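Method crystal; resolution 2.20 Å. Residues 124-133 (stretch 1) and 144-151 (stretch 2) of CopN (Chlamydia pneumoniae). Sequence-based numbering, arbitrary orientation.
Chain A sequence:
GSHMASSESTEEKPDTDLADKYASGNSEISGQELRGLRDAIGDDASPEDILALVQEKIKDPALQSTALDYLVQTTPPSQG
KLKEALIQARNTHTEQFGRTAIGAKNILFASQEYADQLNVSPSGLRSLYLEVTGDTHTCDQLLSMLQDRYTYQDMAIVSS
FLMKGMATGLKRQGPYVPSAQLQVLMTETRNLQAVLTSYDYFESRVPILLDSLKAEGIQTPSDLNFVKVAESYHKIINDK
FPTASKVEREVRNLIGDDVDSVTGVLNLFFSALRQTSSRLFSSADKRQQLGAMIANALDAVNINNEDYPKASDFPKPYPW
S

Stretch 1 124-133: GLRSLYLEVT
Stretch 2, residues 144-151: SMLQDRYT

A salt bridge beside a small apolar contact is a recurrent way of joining two helices, and CopN offers a compact example. The guanidinium edge of Arg149 meets the carboxylate of Glu131: NH1 of Arg149 donates to OE1 of Glu131 at 2.8 Å, and NH2 of Arg149 donates to OE2 of Glu131 at 3.0 Å, with N-H...O angles of 161° and 170°. Glu131 OE1 lies near the guanidinium plane, so both N-H groups can point almost straight at carboxylate oxygens. Opposite charges on long side chains suit this exchange. Glu131 reaches out fully extended (chi1 t, chi2 t, chi3 1°); Arg149 uses chi1 m, chi2 t, chi3 -148° and chi4 -164°. Both CA-to-CB bonds point toward the opposing stretch.

The backbones that carry this pair run nearly antiparallel. The stretch from Gly124 is helical, with phi/psi near -63/-43 over most of its length and i to i-4 bonds such as Val132 N to Leu128 O (2.8 Å). The second helix (Met145 -63/-48, Leu146 -72/-29) lies at 158° to it, with the axes 12.5 Å apart at closest approach. Leu128 CA is 9.3 Å from Leu146 CA, and Val132 CA 8.8 Å from Met145 CA. At Tyr150 the chain opens to -133/155.

Side chains fill the gap between the axes. Met145 (t, t, m) is long and flexible enough to bring SD to 3.7 Å from CG2 of branched, buried Val132 (t) and 4.0 Å from Leu128 CD1. Buried Leu128 (t, p) is central, its branches serving several neighbours: CD1 also lies 3.5 Å from Arg149 NH1, while CD2 sits 4.1 Å from Tyr150 CE2 and 3.7 Å from Tyr150 OH. Tyr150 (chi1 m, chi2 -79°) has a ring long enough to reach both leucines, its OH lying 3.9 Å from CD2 of Leu125 (m, t). Altogether 331 Å² is buried, counting both sides.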

# COMPACT_ATOMS: atom_id res chain seq x y z
N GLY A 124 16.83 4.09 18.96
CA GLY A 124 15.41 4.35 19.14
C GLY A 124 14.60 3.70 18.04
O GLY A 124 13.52 3.15 18.29
N LEU A 125 15.11 3.76 16.82
CA LEU A 125 14.46 3.13 15.68
C LEU A 125 14.51 1.61 15.78
O LEU A 125 13.55 0.92 15.44
CB LEU A 125 15.09 3.60 14.37
CG LEU A 125 14.81 5.05 13.96
CD1 LEU A 125 15.40 5.35 12.58
CD2 LEU A 125 13.32 5.34 13.98
N ARG A 126 15.64 1.08 16.24
CA ARG A 126 15.80 -0.37 16.38
C ARG A 126 14.88 -0.91 17.46
O ARG A 126 14.33 -2.00 17.33
CB ARG A 126 17.25 -0.73 16.70
CG ARG A 126 18.22 -0.45 15.58
CD ARG A 126 19.58 -1.09 15.83
NE ARG A 126 20.25 -0.57 17.02
CZ ARG A 126 21.04 0.50 17.02
NH1 ARG A 126 21.25 1.17 15.90
NH2 ARG A 126 21.61 0.90 18.15
N SER A 127 14.72 -0.14 18.54
CA SER A 127 13.79 -0.50 19.60
C SER A 127 12.36 -0.55 19.07
O SER A 127 11.60 -1.48 19.38
CB SER A 127 13.89 0.48 20.76
OG SER A 127 12.97 0.16 21.79
N LEU A 128 11.99 0.45 18.28
CA LEU A 128 10.67 0.49 17.65
C LEU A 128 10.45 -0.70 16.71
O LEU A 128 9.41 -1.35 16.77
CB LEU A 128 10.48 1.79 16.88
CG LEU A 128 9.17 1.86 16.09
CD1 LEU A 128 7.98 2.03 17.02
CD2 LEU A 128 9.22 2.97 15.06
N TYR A 129 11.42 -0.96 15.84
CA TYR A 129 11.33 -2.08 14.91
C TYR A 129 11.12 -3.40 15.65
O TYR A 129 10.27 -4.21 15.26
CB TYR A 129 12.59 -2.18 14.04
CG TYR A 129 12.54 -3.32 13.06
CD1 TYR A 129 11.87 -3.19 11.85
CD2 TYR A 129 13.15 -4.54 13.34
CE1 TYR A 129 11.81 -4.24 10.95
CE2 TYR A 129 13.10 -5.59 12.45
CZ TYR A 129 12.43 -5.43 11.25
OH TYR A 129 12.37 -6.48 10.36
N LEU A 130 11.89 -3.61 16.71
CA LEU A 130 11.77 -4.81 17.53
C LEU A 130 10.38 -4.92 18.15
O LEU A 130 9.81 -6.01 18.20
CB LEU A 130 12.84 -4.82 18.62
CG LEU A 130 14.05 -5.73 18.36
CD1 LEU A 130 14.60 -5.52 16.96
CD2 LEU A 130 15.13 -5.50 19.40
N GLU A 131 9.85 -3.80 18.62
CA GLU A 131 8.51 -3.78 19.21
C GLU A 131 7.43 -4.05 18.17
O GLU A 131 6.50 -4.83 18.41
CB GLU A 131 8.25 -2.43 19.88
CG GLU A 131 6.84 -2.30 20.46
CD GLU A 131 6.60 -0.97 21.13
OE1 GLU A 131 7.52 -0.12 21.14
OE2 GLU A 131 5.48 -0.76 21.66
N VAL A 132 7.55 -3.42 17.00
CA VAL A 132 6.56 -3.56 15.94
C VAL A 132 6.50 -4.99 15.41
O VAL A 132 5.43 -5.56 15.23
CB VAL A 132 6.86 -2.60 14.77
CG1 VAL A 132 6.06 -2.98 13.53
CG2 VAL A 132 6.57 -1.16 15.17
N THR A 133 7.67 -5.57 15.17
CA THR A 133 7.76 -6.89 14.57
C THR A 133 7.76 -7.99 15.63
O THR A 133 7.71 -9.18 15.31
CB THR A 133 9.03 -7.03 13.71
OG1 THR A 133 10.19 -6.95 14.55
CG2 THR A 133 9.09 -5.93 12.67
N SER A 144 -1.69 4.23 16.24
CA SER A 144 -1.74 4.65 17.64
C SER A 144 -0.35 4.64 18.26
O SER A 144 -0.01 5.51 19.07
CB SER A 144 -2.67 3.74 18.44
OG SER A 144 -3.95 3.66 17.82
N MET A 145 0.45 3.65 17.87
CA MET A 145 1.82 3.51 18.36
C MET A 145 2.68 4.70 17.95
O MET A 145 3.39 5.28 18.76
CB MET A 145 2.43 2.20 17.86
CG MET A 145 3.79 1.88 18.45
SD MET A 145 4.46 0.34 17.79
CE MET A 145 3.07 -0.76 18.02
N LEU A 146 2.61 5.05 16.67
CA LEU A 146 3.40 6.15 16.12
C LEU A 146 2.90 7.52 16.58
O LEU A 146 3.67 8.47 16.66
CB LEU A 146 3.41 6.09 14.59
CG LEU A 146 4.50 5.29 13.88
CD1 LEU A 146 4.50 3.83 14.29
CD2 LEU A 146 4.35 5.43 12.37
N GLN A 147 1.60 7.61 16.85
CA GLN A 147 0.96 8.90 17.13
C GLN A 147 1.49 9.58 18.39
O GLN A 147 1.54 10.81 18.46
CB GLN A 147 -0.55 8.71 17.25
CG GLN A 147 -1.29 8.83 15.92
CD GLN A 147 -2.79 8.77 16.08
OE1 GLN A 147 -3.31 8.10 16.97
NE2 GLN A 147 -3.51 9.46 15.20
N ASP A 148 1.88 8.79 19.38
CA ASP A 148 2.40 9.34 20.63
C ASP A 148 3.88 9.69 20.54
O ASP A 148 4.36 10.56 21.25
CB ASP A 148 2.18 8.35 21.78
CG ASP A 148 0.73 7.93 21.92
OD1 ASP A 148 -0.16 8.77 21.68
OD2 ASP A 148 0.49 6.76 22.28
N ARG A 149 4.59 9.01 19.65
CA ARG A 149 6.05 9.11 19.59
C ARG A 149 6.57 10.07 18.52
O ARG A 149 7.64 10.65 18.69
CB ARG A 149 6.64 7.72 19.35
CG ARG A 149 6.35 6.74 20.48
CD ARG A 149 6.72 5.32 20.11
NE ARG A 149 5.83 4.36 20.76
CZ ARG A 149 6.09 3.06 20.86
NH1 ARG A 149 7.21 2.56 20.37
NH2 ARG A 149 5.22 2.25 21.47
N TYR A 150 5.82 10.25 17.44
CA TYR A 150 6.33 11.02 16.31
C TYR A 150 5.35 12.06 15.78
O TYR A 150 4.13 11.92 15.93
CB TYR A 150 6.72 10.09 15.17
CG TYR A 150 7.72 9.02 15.55
CD1 TYR A 150 9.07 9.32 15.65
CD2 TYR A 150 7.32 7.72 15.81
CE1 TYR A 150 9.99 8.36 16.01
CE2 TYR A 150 8.23 6.75 16.16
CZ TYR A 150 9.57 7.07 16.26
OH TYR A 150 10.48 6.10 16.61
N THR A 151 5.89 13.09 15.14
CA THR A 151 5.09 14.01 14.35
C THR A 151 4.61 13.25 13.12
O THR A 151 5.23 12.27 12.71
CB THR A 151 5.88 15.26 13.93
OG1 THR A 151 7.01 14.86 13.13
CG2 THR A 151 6.37 16.02 15.15